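Local coordinates for ornithine cyclodeaminase (Methanocaldococcus jannaschii, PDB 3MGJ), which probably converts ornithine to proline with release of ammonia, using NAD(+), and is represented here by its N-terminal domain, at residues G29-F37 / S47-G55. Residues are numbered along the deposited sequence; the frame is centred on the assembly and turned at random.
Sequences GGDYKVLEF and SYAKILVIG
Lys50 lays its aliphatic chain alongside that of Glu36, the two pointing the same way, with Lys50 CD 4.0 Å from Glu36 CD. A bend at the last torsion of the lysine (chi4 102°) turns NZ to Glu36 OE1, 3.1 Å away, in a salt bridge that comes from above the carboxylate plane. The Tyr48 ring presents its edge to the same oxygen. With an alanine in place of Lys50, Glu36 would probably lose both its counter-charge and the methylene chain it lies along. These residues sit on the hairpin of strands 31-38 and 47-55, the first at the edge of this chain's antiparallel sheet, and a classic beta bulge interrupts their pairing: Leu35 and Glu36 both face Lys50. Lys50 O takes Leu35 N at 2.7 Å and, weakly, Glu36 N at 3.4 Å. Leu35, within the bulge, reaches Leu52 CB with CD1; before it, Lys33 and Asp31 form hydrogen-bonded antiparallel pairs with Leu52 and Ile54. On the other face Phe37 CD2 meets Ala49 CB at 3.9 Å, while Tyr48 O lies over one face of the Phe37 ring, which also stacks on Phe37 of the second subunit. Further along, Tyr32 CB touches Ile51 CG2, and the tyrosine ring stacks with Phe22.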
loop_
_atom_site.group_PDB
_atom_site.type_symbol
_atom_site.label_atom_id
_atom_site.label_comp_id
_atom_site.label_asym_id
_atom_site.label_seq_id
_atom_site.Cartn_x
_atom_site.Cartn_y
_atom_site.Cartn_z
ATOM N N GLY A 29 4.049 -12.217 18.196
ATOM C CA GLY A 29 4.872 -13.350 17.820
ATOM C C GLY A 29 4.569 -13.949 16.466
ATOM O O GLY A 29 5.068 -15.020 16.136
ATOM N N GLY A 30 3.753 -13.269 15.673
ATOM C CA GLY A 30 3.527 -13.702 14.311
ATOM C C GLY A 30 4.385 -12.979 13.295
ATOM O O GLY A 30 5.162 -12.082 13.612
ATOM N N ASP A 31 4.262 -13.393 12.046
ATOM C CA ASP A 31 4.851 -12.642 10.945
ATOM C C ASP A 31 3.764 -12.427 9.917
ATOM O O ASP A 31 2.753 -13.111 9.935
ATOM C CB ASP A 31 6.035 -13.375 10.307
ATOM C CG ASP A 31 7.151 -12.425 9.892
ATOM O OD1 ASP A 31 6.914 -11.523 9.062
ATOM O OD2 ASP A 31 8.276 -12.567 10.414
ATOM N N TYR A 32 3.974 -11.470 9.028
ATOM C CA TYR A 32 3.009 -11.169 7.998
ATOM C C TYR A 32 3.748 -11.020 6.687
ATOM O O TYR A 32 4.964 -10.819 6.647
ATOM C CB TYR A 32 2.322 -9.844 8.307
ATOM C CG TYR A 32 3.318 -8.700 8.302
ATOM C CD1 TYR A 32 3.626 -8.010 7.120
ATOM C CD2 TYR A 32 3.989 -8.340 9.466
ATOM C CE1 TYR A 32 4.540 -6.990 7.114
ATOM C CE2 TYR A 32 4.915 -7.311 9.460
ATOM C CZ TYR A 32 5.179 -6.646 8.288
ATOM O OH TYR A 32 6.095 -5.631 8.308
ATOM N N LYS A 33 2.984 -11.085 5.611
ATOM C CA LYS A 33 3.490 -10.791 4.296
ATOM C C LYS A 33 2.362 -10.164 3.515
ATOM O O LYS A 33 1.279 -10.728 3.421
ATOM C CB LYS A 33 3.937 -12.063 3.620
ATOM C CG LYS A 33 4.143 -11.921 2.147
ATOM C CD LYS A 33 5.608 -11.991 1.770
ATOM C CE LYS A 33 5.735 -12.168 0.282
ATOM N NZ LYS A 33 7.034 -11.684 -0.206
ATOM N N VAL A 34 2.610 -8.984 2.972
ATOM C CA VAL A 34 1.627 -8.331 2.133
ATOM C C VAL A 34 1.585 -9.019 0.770
ATOM O O VAL A 34 2.594 -9.104 0.086
ATOM C CB VAL A 34 1.954 -6.846 1.979
ATOM C CG1 VAL A 34 0.828 -6.119 1.268
ATOM C CG2 VAL A 34 2.213 -6.246 3.345
ATOM N N LEU A 35 0.412 -9.513 0.392
ATOM C CA LEU A 35 0.244 -10.315 -0.812
ATOM C C LEU A 35 -0.171 -9.484 -1.990
ATOM O O LEU A 35 0.382 -9.612 -3.073
ATOM C CB LEU A 35 -0.818 -11.391 -0.597
ATOM C CG LEU A 35 -0.457 -12.564 0.313
ATOM C CD1 LEU A 35 -1.616 -13.515 0.372
ATOM C CD2 LEU A 35 0.790 -13.266 -0.168
ATOM N N GLU A 36 -1.181 -8.656 -1.776
ATOM C CA GLU A 36 -1.700 -7.780 -2.816
ATOM C C GLU A 36 -1.933 -6.375 -2.285
ATOM O O GLU A 36 -2.101 -6.161 -1.094
ATOM C CB GLU A 36 -3.003 -8.340 -3.393
ATOM C CG GLU A 36 -2.840 -9.748 -3.911
ATOM C CD GLU A 36 -4.017 -10.223 -4.727
ATOM O OE1 GLU A 36 -5.000 -9.460 -4.886
ATOM O OE2 GLU A 36 -3.944 -11.370 -5.216
ATOM N N PHE A 37 -1.943 -5.415 -3.190
ATOM C CA PHE A 37 -2.314 -4.067 -2.832
ATOM C C PHE A 37 -2.937 -3.385 -4.036
ATOM O O PHE A 37 -2.288 -3.227 -5.055
ATOM C CB PHE A 37 -1.102 -3.284 -2.356
ATOM C CG PHE A 37 -1.460 -2.077 -1.582
ATOM C CD1 PHE A 37 -1.986 -0.965 -2.211
ATOM C CD2 PHE A 37 -1.312 -2.055 -0.220
ATOM C CE1 PHE A 37 -2.351 0.165 -1.497
ATOM C CE2 PHE A 37 -1.667 -0.925 0.503
ATOM C CZ PHE A 37 -2.186 0.193 -0.145
ATOM N N SER A 47 -9.050 1.654 -1.288
ATOM C CA SER A 47 -8.006 0.723 -1.701
ATOM C C SER A 47 -8.178 -0.560 -0.911
ATOM O O SER A 47 -8.991 -0.632 -0.001
ATOM C CB SER A 47 -6.621 1.310 -1.436
ATOM O OG SER A 47 -6.562 2.670 -1.835
ATOM N N TYR A 48 -7.429 -1.588 -1.255
ATOM C CA TYR A 48 -7.448 -2.768 -0.416
ATOM C C TYR A 48 -6.084 -3.422 -0.337
ATOM O O TYR A 48 -5.278 -3.311 -1.245
ATOM C CB TYR A 48 -8.558 -3.755 -0.827
ATOM C CG TYR A 48 -8.320 -4.532 -2.095
ATOM C CD1 TYR A 48 -7.374 -5.554 -2.144
ATOM C CD2 TYR A 48 -9.067 -4.280 -3.239
ATOM C CE1 TYR A 48 -7.157 -6.285 -3.304
ATOM C CE2 TYR A 48 -8.857 -5.016 -4.416
ATOM C CZ TYR A 48 -7.898 -6.010 -4.435
ATOM O OH TYR A 48 -7.678 -6.738 -5.579
ATOM N N ALA A 49 -5.818 -4.067 0.782
ATOM C CA ALA A 49 -4.593 -4.809 0.953
ATOM C C ALA A 49 -4.925 -6.222 1.414
ATOM O O ALA A 49 -5.765 -6.411 2.279
ATOM C CB ALA A 49 -3.729 -4.113 1.965
ATOM N N LYS A 50 -4.287 -7.215 0.814
ATOM C CA LYS A 50 -4.340 -8.566 1.349
ATOM C C LYS A 50 -3.028 -8.892 2.064
ATOM O O LYS A 50 -1.951 -8.733 1.522
ATOM C CB LYS A 50 -4.604 -9.591 0.258
ATOM C CG LYS A 50 -5.926 -9.481 -0.410
ATOM C CD LYS A 50 -6.101 -10.649 -1.344
ATOM C CE LYS A 50 -7.503 -10.698 -1.926
ATOM N NZ LYS A 50 -7.573 -10.202 -3.320
ATOM N N ILE A 51 -3.143 -9.348 3.296
ATOM C CA ILE A 51 -2.011 -9.649 4.130
ATOM C C ILE A 51 -2.206 -11.044 4.665
ATOM O O ILE A 51 -3.279 -11.375 5.161
ATOM C CB ILE A 51 -1.974 -8.711 5.331
ATOM C CG1 ILE A 51 -1.821 -7.271 4.859
ATOM C CG2 ILE A 51 -0.891 -9.120 6.296
ATOM C CD1 ILE A 51 -2.297 -6.268 5.851
ATOM N N LEU A 52 -1.159 -11.851 4.539
ATOM C CA LEU A 52 -1.083 -13.173 5.130
ATOM C C LEU A 52 -0.497 -13.066 6.531
ATOM O O LEU A 52 0.528 -12.423 6.731
ATOM C CB LEU A 52 -0.173 -14.024 4.271
ATOM C CG LEU A 52 -0.056 -15.525 4.456
ATOM C CD1 LEU A 52 -1.270 -16.206 3.872
ATOM C CD2 LEU A 52 1.209 -15.958 3.739
ATOM N N VAL A 53 -1.163 -13.687 7.499
ATOM C CA VAL A 53 -0.750 -13.650 8.896
ATOM C C VAL A 53 -0.268 -15.026 9.269
ATOM O O VAL A 53 -0.912 -16.007 8.961
ATOM C CB VAL A 53 -1.925 -13.277 9.815
ATOM C CG1 VAL A 53 -1.491 -13.289 11.265
ATOM C CG2 VAL A 53 -2.453 -11.923 9.451
ATOM N N ILE A 54 0.872 -15.108 9.922
ATOM C CA ILE A 54 1.473 -16.395 10.214
ATOM C C ILE A 54 1.815 -16.509 11.698
ATOM O O ILE A 54 2.487 -15.656 12.271
ATOM C CB ILE A 54 2.761 -16.574 9.410
ATOM C CG1 ILE A 54 2.565 -16.101 7.969
ATOM C CG2 ILE A 54 3.204 -17.997 9.464
ATOM C CD1 ILE A 54 3.838 -16.035 7.173
ATOM N N GLY A 55 1.347 -17.573 12.329
ATOM C CA GLY A 55 1.650 -17.804 13.723
ATOM C C GLY A 55 2.086 -19.234 13.924
ATOM O O GLY A 55 2.170 -20.011 12.978
#